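Long-range contacts in inositol 2-dehydrogenase (Sinorhizobium meliloti, PDB 4HKT), which oxidises myo-inositol to 2-keto-myo-inositol with NAD+, the first step in the breakdown of myo-inositol to acetyl-CoA: residues L8-G12 against A32-A36; R13-V17 against D274-T278; D171-F177 against I226-R230; V191-A195 against A317-V322. One frame throughout, in Å; residues are numbered along the deposited sequence.

Interaction 1: residues L8-G12 against A32-A36; sequences LLGAG and AVADA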
loop_
_atom_site.group_PDB
_atom_site.type_symbol
_atom_site.label_atom_id
_atom_site.label_comp_id
_atom_site.label_asym_id
_atom_site.label_seq_id
_atom_site.Cartn_x
_atom_site.Cartn_y
_atom_site.Cartn_z
ATOM N N LEU B 8 -0.155 -10.105 -40.623
ATOM C CA LEU B 8 -0.103 -10.884 -39.391
ATOM C C LEU B 8 -0.096 -12.356 -39.755
ATOM O O LEU B 8 -0.938 -12.805 -40.532
ATOM C CB LEU B 8 -1.321 -10.581 -38.503
ATOM C CG LEU B 8 -1.540 -11.438 -37.250
ATOM C CD1 LEU B 8 -0.314 -11.432 -36.360
ATOM C CD2 LEU B 8 -2.751 -10.961 -36.458
ATOM N N LEU B 9 0.851 -13.102 -39.188
ATOM C CA LEU B 9 0.947 -14.537 -39.384
ATOM C C LEU B 9 0.701 -15.201 -38.061
ATOM O O LEU B 9 1.489 -15.042 -37.116
ATOM C CB LEU B 9 2.323 -14.943 -39.899
ATOM C CG LEU B 9 2.914 -14.088 -41.012
ATOM C CD1 LEU B 9 4.218 -14.710 -41.471
ATOM C CD2 LEU B 9 1.962 -13.951 -42.181
ATOM N N GLY B 10 -0.399 -15.940 -37.992
ATOM C CA GLY B 10 -0.832 -16.591 -36.765
ATOM C C GLY B 10 -1.992 -15.842 -36.127
ATOM O O GLY B 10 -1.907 -14.633 -35.880
ATOM N N ALA B 11 -3.067 -16.570 -35.827
ATOM C CA ALA B 11 -4.307 -15.967 -35.327
ATOM C C ALA B 11 -4.758 -16.508 -33.965
ATOM O O ALA B 11 -5.925 -16.375 -33.608
ATOM C CB ALA B 11 -5.416 -16.151 -36.366
ATOM N N GLY B 12 -3.846 -17.103 -33.200
ATOM C CA GLY B 12 -4.155 -17.549 -31.836
ATOM C C GLY B 12 -4.210 -16.395 -30.850
ATOM O O GLY B 12 -4.363 -15.240 -31.249
ATOM N N ALA B 32 -3.486 -7.888 -43.935
ATOM C CA ALA B 32 -3.683 -9.313 -44.173
ATOM C C ALA B 32 -3.397 -10.167 -42.951
ATOM O O ALA B 32 -2.484 -9.871 -42.184
ATOM C CB ALA B 32 -2.825 -9.770 -45.336
ATOM N N VAL B 33 -4.215 -11.195 -42.757
ATOM C CA VAL B 33 -3.968 -12.220 -41.753
ATOM C C VAL B 33 -3.805 -13.570 -42.431
ATOM O O VAL B 33 -4.467 -13.844 -43.430
ATOM C CB VAL B 33 -5.140 -12.358 -40.775
ATOM C CG1 VAL B 33 -4.832 -13.415 -39.707
ATOM C CG2 VAL B 33 -5.431 -11.022 -40.134
ATOM N N ALA B 34 -2.946 -14.414 -41.855
ATOM C CA ALA B 34 -2.793 -15.794 -42.261
ATOM C C ALA B 34 -2.738 -16.714 -41.023
ATOM O O ALA B 34 -2.350 -16.286 -39.923
ATOM C CB ALA B 34 -1.545 -15.953 -43.114
ATOM N N ASP B 35 -3.148 -17.965 -41.215
ATOM C CA ASP B 35 -3.154 -18.978 -40.158
ATOM C C ASP B 35 -3.392 -20.329 -40.823
ATOM O O ASP B 35 -3.934 -20.387 -41.918
ATOM C CB ASP B 35 -4.258 -18.693 -39.124
ATOM C CG ASP B 35 -4.081 -19.488 -37.833
ATOM O OD1 ASP B 35 -3.239 -19.105 -36.984
ATOM O OD2 ASP B 35 -4.807 -20.490 -37.660
ATOM N N ALA B 36 -2.964 -21.415 -40.191
ATOM C CA ALA B 36 -3.203 -22.750 -40.747
ATOM C C ALA B 36 -4.680 -23.157 -40.603
ATOM O O ALA B 36 -5.168 -23.996 -41.351
ATOM C CB ALA B 36 -2.301 -23.775 -40.084
#
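Ala32 O takes the backbone N-H of Leu8, with N and O 2.8 Å apart, where strand 28-34 runs parallel to strand 4-9. This is the first beta-alpha-beta unit of the Rossmann fold. Helix 13-24 makes the crossover between the two strands. Val33 pairs with Leu8, and their side chains lie on the same face of the sheet, Val33 CG2 being 4.4 Å from Leu8 CB. The other branch, CG1, stands anti to the backbone N of Val33 (chi1 -178°) and reaches Ala11 CB at 4.4 Å. Ile44 of helix 38-48 touches both Val33 and Ala11. Ala34 pairs with Leu9 on the other face, where its CB meets Leu9 CD2 at 4.1 Å and Ile58 of helix 55-60 packs on both. The backbone of Ala34 bonds twice: its N to Leu8 O at 2.9 Å, and its O to Gly10 N at 2.8 Å. Asp35 follows as the strand ends, and its carboxylate turns to the glycine-rich loop. Asp35 OD1 accepts the N-H of Ala11 at 2.8 Å from Ala11 N, the donor lying 41° out of the carboxylate plane. OD2 accepts the N-H of Phe37, so the two oxygens have separate partners. With an alanine in place of Asp35, the N-H groups of Ala11 and Phe37 are both likely to lose these acceptors. An acidic residue at this strand end commonly binds the adenosine ribose of NAD in relatives, and Asp35 is consistent with that role. Gly10 and Gly12, with Gly15, fit the GxGxxG pattern, and Gly10 CA lies 3.5 Å from Asp35 OD1.

Interaction 2: residues R13-V17 against D274-T278; sequences RIGKV and DFFMT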
loop_
_atom_site.group_PDB
_atom_site.type_symbol
_atom_site.label_atom_id
_atom_site.label_comp_id
_atom_site.label_asym_id
_atom_site.label_seq_id
_atom_site.Cartn_x
_atom_site.Cartn_y
_atom_site.Cartn_z
ATOM N N ARG B 13 -4.094 -16.709 -29.555
ATOM C CA ARG B 13 -4.185 -15.699 -28.498
ATOM C C ARG B 13 -3.186 -14.576 -28.735
ATOM O O ARG B 13 -3.530 -13.397 -28.694
ATOM C CB ARG B 13 -3.907 -16.304 -27.103
ATOM C CG ARG B 13 -5.088 -17.018 -26.479
ATOM C CD ARG B 13 -4.970 -17.110 -24.962
ATOM N NE ARG B 13 -3.771 -17.827 -24.527
ATOM C CZ ARG B 13 -3.576 -18.297 -23.292
ATOM N NH1 ARG B 13 -4.496 -18.135 -22.336
ATOM N NH2 ARG B 13 -2.452 -18.943 -23.009
ATOM N N ILE B 14 -1.943 -14.953 -29.003
ATOM C CA ILE B 14 -0.887 -13.968 -29.115
ATOM C C ILE B 14 -1.147 -13.146 -30.381
ATOM O O ILE B 14 -1.033 -11.936 -30.361
ATOM C CB ILE B 14 0.532 -14.600 -29.092
ATOM C CG1 ILE B 14 0.794 -15.369 -27.772
ATOM C CG2 ILE B 14 1.580 -13.495 -29.185
ATOM C CD1 ILE B 14 0.067 -16.693 -27.583
ATOM N N GLY B 15 -1.546 -13.809 -31.463
ATOM C CA GLY B 15 -1.915 -13.112 -32.690
ATOM C C GLY B 15 -3.003 -12.072 -32.499
ATOM O O GLY B 15 -2.948 -10.984 -33.092
ATOM N N LYS B 16 -4.005 -12.400 -31.689
ATOM C CA LYS B 16 -5.117 -11.477 -31.433
ATOM C C LYS B 16 -4.634 -10.211 -30.728
ATOM O O LYS B 16 -5.091 -9.114 -31.019
ATOM C CB LYS B 16 -6.208 -12.149 -30.594
ATOM C CG LYS B 16 -6.991 -13.247 -31.312
ATOM C CD LYS B 16 -8.130 -13.782 -30.438
ATOM C CE LYS B 16 -9.136 -14.620 -31.218
ATOM N NZ LYS B 16 -8.963 -16.088 -31.011
ATOM N N VAL B 17 -3.679 -10.373 -29.824
ATOM C CA VAL B 17 -3.176 -9.264 -29.037
ATOM C C VAL B 17 -2.431 -8.278 -29.937
ATOM O O VAL B 17 -2.567 -7.054 -29.788
ATOM C CB VAL B 17 -2.255 -9.778 -27.913
ATOM C CG1 VAL B 17 -1.400 -8.669 -27.365
ATOM C CG2 VAL B 17 -3.070 -10.436 -26.796
ATOM N N ASP B 274 -5.472 -12.015 -15.127
ATOM C CA ASP B 274 -5.406 -13.434 -15.435
ATOM C C ASP B 274 -4.091 -13.743 -16.099
ATOM O O ASP B 274 -3.325 -14.546 -15.564
ATOM C CB ASP B 274 -6.552 -13.904 -16.335
ATOM C CG ASP B 274 -7.898 -13.852 -15.631
ATOM O OD1 ASP B 274 -7.927 -13.967 -14.392
ATOM O OD2 ASP B 274 -8.910 -13.665 -16.320
ATOM N N PHE B 275 -3.814 -13.109 -17.246
ATOM C CA PHE B 275 -2.582 -13.454 -18.001
ATOM C C PHE B 275 -2.069 -12.266 -18.839
ATOM O O PHE B 275 -2.416 -11.114 -18.568
ATOM C CB PHE B 275 -2.814 -14.733 -18.836
ATOM C CG PHE B 275 -1.578 -15.616 -19.039
ATOM C CD1 PHE B 275 -0.348 -15.373 -18.394
ATOM C CD2 PHE B 275 -1.660 -16.712 -19.894
ATOM C CE1 PHE B 275 0.759 -16.204 -18.621
ATOM C CE2 PHE B 275 -0.567 -17.546 -20.109
ATOM C CZ PHE B 275 0.641 -17.293 -19.476
ATOM N N PHE B 276 -1.205 -12.530 -19.812
ATOM C CA PHE B 276 -0.535 -11.460 -20.527
ATOM C C PHE B 276 -1.510 -10.610 -21.343
ATOM O O PHE B 276 -1.254 -9.426 -21.567
ATOM C CB PHE B 276 0.588 -12.029 -21.415
ATOM C CG PHE B 276 0.109 -12.999 -22.465
ATOM C CD1 PHE B 276 -0.583 -12.542 -23.603
ATOM C CD2 PHE B 276 0.326 -14.379 -22.318
ATOM C CE1 PHE B 276 -1.040 -13.442 -24.554
ATOM C CE2 PHE B 276 -0.125 -15.277 -23.282
ATOM C CZ PHE B 276 -0.803 -14.808 -24.397
HETATM N N MSE B 277 -2.633 -11.214 -21.746
HETATM C CA MSE B 277 -3.620 -10.568 -22.606
HETATM C C MSE B 277 -4.006 -9.231 -22.048
HETATM O O MSE B 277 -4.019 -8.248 -22.780
HETATM C CB MSE B 277 -4.893 -11.403 -22.812
HETATM C CG MSE B 277 -4.667 -12.705 -23.603
HETATM SE SE MSE B 277 -3.884 -14.170 -22.522
HETATM C CE MSE B 277 -5.419 -14.491 -21.304
ATOM N N THR B 278 -4.347 -9.161 -20.770
ATOM C CA THR B 278 -4.718 -7.870 -20.210
ATOM C C THR B 278 -3.608 -7.209 -19.431
ATOM O O THR B 278 -3.604 -6.001 -19.336
ATOM C CB THR B 278 -5.992 -7.874 -19.355
ATOM O OG1 THR B 278 -5.899 -8.866 -18.347
ATOM C CG2 THR B 278 -7.247 -8.087 -20.219
#
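The guanidinium of Arg13 has Phe276 CE2 and Met277 SE over one face. Phe275 approaches it obliquely: Arg13 NH2 lies at the edge of the Phe275 ring, near its plane, 3.7 Å from Phe275 CE2. The guanidinium and the Phe275 ring are turned 65° apart. Phe276 is the central ring. Its CD2 sits over the centre of the Phe275 ring, 3.8 Å above that plane. Met277 SE, a selenomethionine selenium, covers one face of the Phe276 ring near the rim. At the ring edge lies Val17 CG2, 4.3 Å from Phe276 CE1. The CG1 of Ile14 comes in obliquely, 3.8 Å from Phe276 CZ. Phe276 CG stands between its own backbone N and carbonyl carbon (chi1 61°), which carries the ring out to Ile14 and Val17. The methyl CE of Met277 lies 3.9 Å from Arg13 NH1. Val17 CG2 also touches Met277 CG at 4.2 Å. The contact is mostly apolar; the Arg13 guanidinium lies against aromatic rings and the selenium of Met277. It lies at the surface of the chain. Segment 13-17 is the first turn of the helix after the glycine-rich loop of the Rossmann fold, and holds Gly15, the last glycine of the GxGxxG pattern. Tyr236 packs edge-to-face with Phe275, and Tyr284 of helix 281-297 touches both Val17 and Phe276. The start of helix 13-24 is thus set against the start of helix 276-279.

Interaction 3: residues D171-F177 against I226-R230; sequences DMTIHDF and ISNSR. With EDO (1,2-ethanediol), chain X.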
loop_
_atom_site.group_PDB
_atom_site.type_symbol
_atom_site.label_atom_id
_atom_site.label_comp_id
_atom_site.label_asym_id
_atom_site.label_seq_id
_atom_site.Cartn_x
_atom_site.Cartn_y
_atom_site.Cartn_z
ATOM N N ASP B 171 10.881 -21.460 -22.235
ATOM C CA ASP B 171 9.524 -21.029 -22.554
ATOM C C ASP B 171 9.026 -19.908 -21.662
ATOM O O ASP B 171 8.304 -19.016 -22.147
ATOM C CB ASP B 171 8.527 -22.179 -22.499
ATOM C CG ASP B 171 7.104 -21.743 -22.867
ATOM O OD1 ASP B 171 6.890 -21.459 -24.054
ATOM O OD2 ASP B 171 6.203 -21.689 -21.994
HETATM N N MSE B 172 9.362 -19.957 -20.369
HETATM C CA MSE B 172 8.848 -18.983 -19.403
HETATM C C MSE B 172 9.964 -18.081 -18.923
HETATM O O MSE B 172 9.902 -16.857 -19.058
HETATM C CB MSE B 172 8.271 -19.743 -18.221
HETATM C CG MSE B 172 7.723 -18.804 -17.158
HETATM SE SE MSE B 172 6.961 -19.809 -15.650
HETATM C CE MSE B 172 6.540 -18.167 -14.683
ATOM N N THR B 173 11.011 -18.682 -18.394
ATOM C CA THR B 173 12.073 -17.901 -17.752
ATOM C C THR B 173 12.833 -17.024 -18.727
ATOM O O THR B 173 13.464 -16.039 -18.359
ATOM C CB THR B 173 13.053 -18.836 -17.057
ATOM O OG1 THR B 173 12.322 -19.886 -16.448
ATOM C CG2 THR B 173 13.808 -18.061 -15.968
ATOM N N ILE B 174 12.761 -17.398 -19.998
ATOM C CA ILE B 174 13.326 -16.607 -21.058
ATOM C C ILE B 174 12.993 -15.100 -20.972
ATOM O O ILE B 174 13.857 -14.272 -21.179
ATOM C CB ILE B 174 13.018 -17.244 -22.467
ATOM C CG1 ILE B 174 13.940 -16.644 -23.521
ATOM C CG2 ILE B 174 11.575 -17.101 -22.863
ATOM C CD1 ILE B 174 14.033 -17.442 -24.804
ATOM N N HIS B 175 11.754 -14.745 -20.679
ATOM C CA HIS B 175 11.372 -13.364 -20.470
ATOM C C HIS B 175 12.141 -12.714 -19.295
ATOM O O HIS B 175 12.525 -11.551 -19.378
ATOM C CB HIS B 175 9.897 -13.279 -20.128
ATOM C CG HIS B 175 8.997 -13.475 -21.291
ATOM N ND1 HIS B 175 8.904 -12.553 -22.312
ATOM C CD2 HIS B 175 8.101 -14.443 -21.565
ATOM C CE1 HIS B 175 8.010 -12.968 -23.188
ATOM N NE2 HIS B 175 7.509 -14.109 -22.760
ATOM N N ASP B 176 12.326 -13.481 -18.234
ATOM C CA ASP B 176 13.056 -13.016 -17.043
ATOM C C ASP B 176 14.542 -12.930 -17.252
ATOM O O ASP B 176 15.150 -12.024 -16.712
ATOM C CB ASP B 176 12.752 -13.865 -15.847
ATOM C CG ASP B 176 11.269 -13.911 -15.544
ATOM O OD1 ASP B 176 10.634 -12.846 -15.420
ATOM O OD2 ASP B 176 10.724 -15.026 -15.489
ATOM N N PHE B 177 15.133 -13.836 -18.041
ATOM C CA PHE B 177 16.511 -13.644 -18.479
ATOM C C PHE B 177 16.695 -12.336 -19.259
ATOM O O PHE B 177 17.645 -11.599 -19.019
ATOM C CB PHE B 177 17.021 -14.803 -19.304
ATOM C CG PHE B 177 17.025 -16.128 -18.581
ATOM C CD1 PHE B 177 17.603 -16.266 -17.343
ATOM C CD2 PHE B 177 16.491 -17.245 -19.173
ATOM C CE1 PHE B 177 17.616 -17.506 -16.678
ATOM C CE2 PHE B 177 16.503 -18.468 -18.546
ATOM C CZ PHE B 177 17.076 -18.620 -17.295
ATOM N N ILE B 226 16.124 -14.940 -9.941
ATOM C CA ILE B 226 14.871 -15.082 -10.652
ATOM C C ILE B 226 14.137 -16.255 -10.009
ATOM O O ILE B 226 14.708 -17.333 -9.801
ATOM C CB ILE B 226 15.057 -15.400 -12.133
ATOM C CG1 ILE B 226 15.688 -14.259 -12.881
ATOM C CG2 ILE B 226 13.712 -15.787 -12.761
ATOM C CD1 ILE B 226 16.390 -14.761 -14.126
ATOM N N SER B 227 12.869 -16.037 -9.720
ATOM C CA SER B 227 11.954 -17.076 -9.201
ATOM C C SER B 227 10.777 -17.260 -10.184
ATOM O O SER B 227 10.148 -16.280 -10.563
ATOM C CB SER B 227 11.403 -16.558 -7.879
ATOM O OG SER B 227 10.549 -17.447 -7.244
ATOM N N ASN B 228 10.476 -18.494 -10.580
ATOM C CA ASN B 228 9.352 -18.759 -11.497
ATOM C C ASN B 228 8.530 -19.885 -10.925
ATOM O O ASN B 228 9.095 -20.883 -10.488
ATOM C CB ASN B 228 9.821 -19.296 -12.833
ATOM C CG ASN B 228 10.361 -18.272 -13.803
ATOM O OD1 ASN B 228 10.738 -18.671 -14.915
ATOM N ND2 ASN B 228 10.369 -16.998 -13.471
ATOM N N SER B 229 7.203 -19.763 -11.028
ATOM C CA SER B 229 6.267 -20.839 -10.749
ATOM C C SER B 229 5.206 -20.868 -11.859
ATOM O O SER B 229 4.719 -19.829 -12.330
ATOM C CB SER B 229 5.569 -20.675 -9.398
ATOM O OG SER B 229 4.559 -21.708 -9.220
ATOM N N ARG B 230 4.879 -22.068 -12.293
ATOM C CA ARG B 230 3.856 -22.211 -13.297
ATOM C C ARG B 230 2.423 -21.900 -12.834
ATOM O O ARG B 230 1.542 -21.825 -13.682
ATOM C CB ARG B 230 3.889 -23.621 -13.886
ATOM C CG ARG B 230 4.933 -23.850 -14.970
ATOM C CD ARG B 230 4.769 -22.909 -16.148
ATOM N NE ARG B 230 5.507 -23.356 -17.308
ATOM C CZ ARG B 230 5.568 -22.714 -18.460
ATOM N NH1 ARG B 230 4.902 -21.581 -18.623
ATOM N NH2 ARG B 230 6.293 -23.207 -19.461
HETATM C C1 EDO X . 3.806 -19.605 -21.248
HETATM O O1 EDO X . 4.003 -20.603 -22.248
HETATM C C2 EDO X . 5.110 -18.893 -20.871
HETATM O O2 EDO X . 4.981 -18.334 -19.562
#
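Asn228 reaches from strand 223-229 toward helix 168-184, and each part of its side chain meets something. CB lies against the selenomethionine Met172, 3.9 Å from its methyl CE. CG stands anti to the carbonyl carbon (chi1 -79°), which sends the amide to Thr173 and Asp176. Asn228 OD1 accepts from Thr173 OG1 at a short 2.5 Å. That hydroxyl is also bonded to Ile168 O. Asn228 ND2 gives one N-H to Asp176 OD2 at 2.8 Å. ND2 lies above the Asp176 carboxylate plane, 44° out of it, while OD2 lies close to the amide plane. The other N-H of Asn228 ND2 turns back to Ser227 O at 3.0 Å. Were this residue an alanine, Asp176 OD2 would probably lose its amide donor, while the Thr173 hydroxyl would keep Ile168 O. Asp176 OD1 is bonded to Ser151 OG on the next strand. Ile226 adds an apolar patch, with CG2 3.8 Å from Asp176 CB and CD1 3.8 Å from Phe177 CD1. Met172 is fully extended; its SE passes Arg230 CD, and its CB lies over one face of the Arg230 guanidinium. At the edge of that group, Arg230 NH2 makes a salt bridge to Asp171 OD2 at 3.0 Å, with an angle of 173° at the hydrogen. NH1 pairs with Asp153. Buried polar links thus fix the helix on the C-terminal sheet. As in relatives, Asp171 and His175, with Lys94, probably belong to the active site. A 1,2-ethanediol, probably from the crystallisation liquor, lies beside Asp171 and bonds to Asp153; this may mark a pocket that takes hydroxyl groups.

Interaction 4: residues V191-A195 against A317-V322; sequences VTATA and AAVRSV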
loop_
_atom_site.group_PDB
_atom_site.type_symbol
_atom_site.label_atom_id
_atom_site.label_comp_id
_atom_site.label_asym_id
_atom_site.label_seq_id
_atom_site.Cartn_x
_atom_site.Cartn_y
_atom_site.Cartn_z
ATOM N N VAL B 191 25.479 -18.626 -14.722
ATOM C CA VAL B 191 24.117 -19.021 -14.368
ATOM C C VAL B 191 24.139 -20.203 -13.413
ATOM O O VAL B 191 24.831 -21.170 -13.658
ATOM C CB VAL B 191 23.347 -19.425 -15.610
ATOM C CG1 VAL B 191 21.925 -19.831 -15.240
ATOM C CG2 VAL B 191 23.315 -18.266 -16.572
ATOM N N THR B 192 23.404 -20.112 -12.323
ATOM C CA THR B 192 23.203 -21.278 -11.498
ATOM C C THR B 192 21.717 -21.382 -11.176
ATOM O O THR B 192 21.022 -20.361 -10.963
ATOM C CB THR B 192 24.149 -21.277 -10.264
ATOM O OG1 THR B 192 24.205 -22.606 -9.700
ATOM C CG2 THR B 192 23.703 -20.285 -9.259
ATOM N N ALA B 193 21.209 -22.605 -11.209
ATOM C CA ALA B 193 19.764 -22.809 -11.175
ATOM C C ALA B 193 19.363 -24.073 -10.457
ATOM O O ALA B 193 20.137 -25.027 -10.359
ATOM C CB ALA B 193 19.222 -22.892 -12.580
ATOM N N THR B 194 18.156 -24.043 -9.921
ATOM C CA THR B 194 17.557 -25.233 -9.336
ATOM C C THR B 194 16.171 -25.379 -9.924
ATOM O O THR B 194 15.575 -24.407 -10.380
ATOM C CB THR B 194 17.440 -25.125 -7.820
ATOM O OG1 THR B 194 16.711 -23.947 -7.495
ATOM C CG2 THR B 194 18.838 -25.080 -7.158
ATOM N N ALA B 195 15.629 -26.586 -9.842
ATOM C CA ALA B 195 14.310 -26.867 -10.424
ATOM C C ALA B 195 13.639 -28.054 -9.739
ATOM O O ALA B 195 14.297 -28.899 -9.133
ATOM C CB ALA B 195 14.446 -27.167 -11.908
ATOM N N ALA B 317 22.111 -22.414 -20.496
ATOM C CA ALA B 317 22.975 -22.497 -19.346
ATOM C C ALA B 317 22.200 -22.900 -18.101
ATOM O O ALA B 317 22.699 -23.718 -17.340
ATOM C CB ALA B 317 23.752 -21.192 -19.119
ATOM N N ALA B 318 20.994 -22.346 -17.884
ATOM C CA ALA B 318 20.172 -22.798 -16.756
ATOM C C ALA B 318 19.838 -24.287 -16.774
ATOM O O ALA B 318 19.871 -24.916 -15.737
ATOM C CB ALA B 318 18.881 -21.973 -16.588
ATOM N N VAL B 319 19.520 -24.831 -17.941
ATOM C CA VAL B 319 19.194 -26.240 -18.102
ATOM C C VAL B 319 20.395 -27.110 -17.691
ATOM O O VAL B 319 20.221 -28.062 -16.926
ATOM C CB VAL B 319 18.782 -26.534 -19.573
ATOM C CG1 VAL B 319 18.529 -28.011 -19.838
ATOM C CG2 VAL B 319 17.492 -25.773 -19.979
ATOM N N ARG B 320 21.579 -26.772 -18.197
ATOM C CA ARG B 320 22.841 -27.463 -17.853
ATOM C C ARG B 320 23.163 -27.346 -16.389
ATOM O O ARG B 320 23.569 -28.325 -15.769
ATOM C CB ARG B 320 24.031 -26.928 -18.660
ATOM C CG ARG B 320 24.080 -27.312 -20.136
ATOM C CD ARG B 320 25.414 -26.903 -20.770
ATOM N NE ARG B 320 26.568 -27.447 -20.030
ATOM C CZ ARG B 320 27.819 -26.988 -20.074
ATOM N NH1 ARG B 320 28.163 -25.916 -20.786
ATOM N NH2 ARG B 320 28.744 -27.592 -19.349
ATOM N N SER B 321 22.941 -26.172 -15.812
ATOM C CA SER B 321 23.236 -25.955 -14.417
ATOM C C SER B 321 22.403 -26.905 -13.517
ATOM O O SER B 321 22.945 -27.511 -12.574
ATOM C CB SER B 321 22.922 -24.529 -14.003
ATOM O OG SER B 321 23.170 -24.392 -12.615
ATOM N N VAL B 322 21.107 -27.042 -13.824
ATOM C CA VAL B 322 20.277 -27.923 -13.056
ATOM C C VAL B 322 20.783 -29.356 -13.218
ATOM O O VAL B 322 20.919 -30.063 -12.229
ATOM C CB VAL B 322 18.814 -27.876 -13.456
ATOM C CG1 VAL B 322 18.059 -28.978 -12.722
ATOM C CG2 VAL B 322 18.174 -26.531 -13.124
HETATM O O HOH W 1 22.518 -26.317 -9.968
#
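Helix 305-324 packs on the mixed sheet of the C-terminal domain, and here it meets Val191, Ala193 and Ala195 of strand 188-196. These three side chains alternate with threonines along the strand and point at the helix. The axes of the two segments come within 6.5 Å and lie 62° apart, a close approach that the small alanines allow. Val191 spreads over Ala317 and Ala318, late in the helix: CG2 touches Ala317 CB at 3.9 Å, and CG1 lies 3.8 Å from Ala318 CA. Ala193 CB fits between Ala318 and Val322, 3.8 Å from Val322 CG2. The same CG2 reaches on to Ala195 CB at 4.0 Å. Ser321 brings the polar end. With chi1 at 177° its hydroxyl swings to the strand, and Ser321 OG accepts the N-H of Ala193 at 3.0 Å from Ala193 N, with a bent angle of 141°. A water donates both its hydrogens, one to Ala193 O at 2.7 Å and one to Ser321 O at 2.9 Å. Thr194 faces away from the helix, and its OG1 bonds to Gln223 of the second subunit. Strand 188-196 thus has the helix on one side and a subunit interface on the other. Ala193 uses both backbone polar atoms toward the helix, N directly and O through water. The Ser321 hydroxyl takes the Ala193 N-H and also bonds to Arg326 O, so it links the buried strand backbone to the chain just after the helix.

From the N terminus, interaction 1 closes first, pairing the first two long strands of the Rossmann sheet. Interaction 2 starts inside that loop, on the crossover helix, and closes far along the chain at 274-278, so the two cross. They also touch, through Leu8 and Gly15. Interaction 3 opens and closes within the span of interaction 2 and binds helix 168-184 to the C-terminal sheet. Interaction 4 starts before interaction 3 closes and ends near the C terminus, crossing both interactions 2 and 3. It meets interaction 3 where Phe177 packs on Ala318. Interactions 3 and 4 share one sheet and reach the second subunit. Interaction 1 lies across the chain's centre from both.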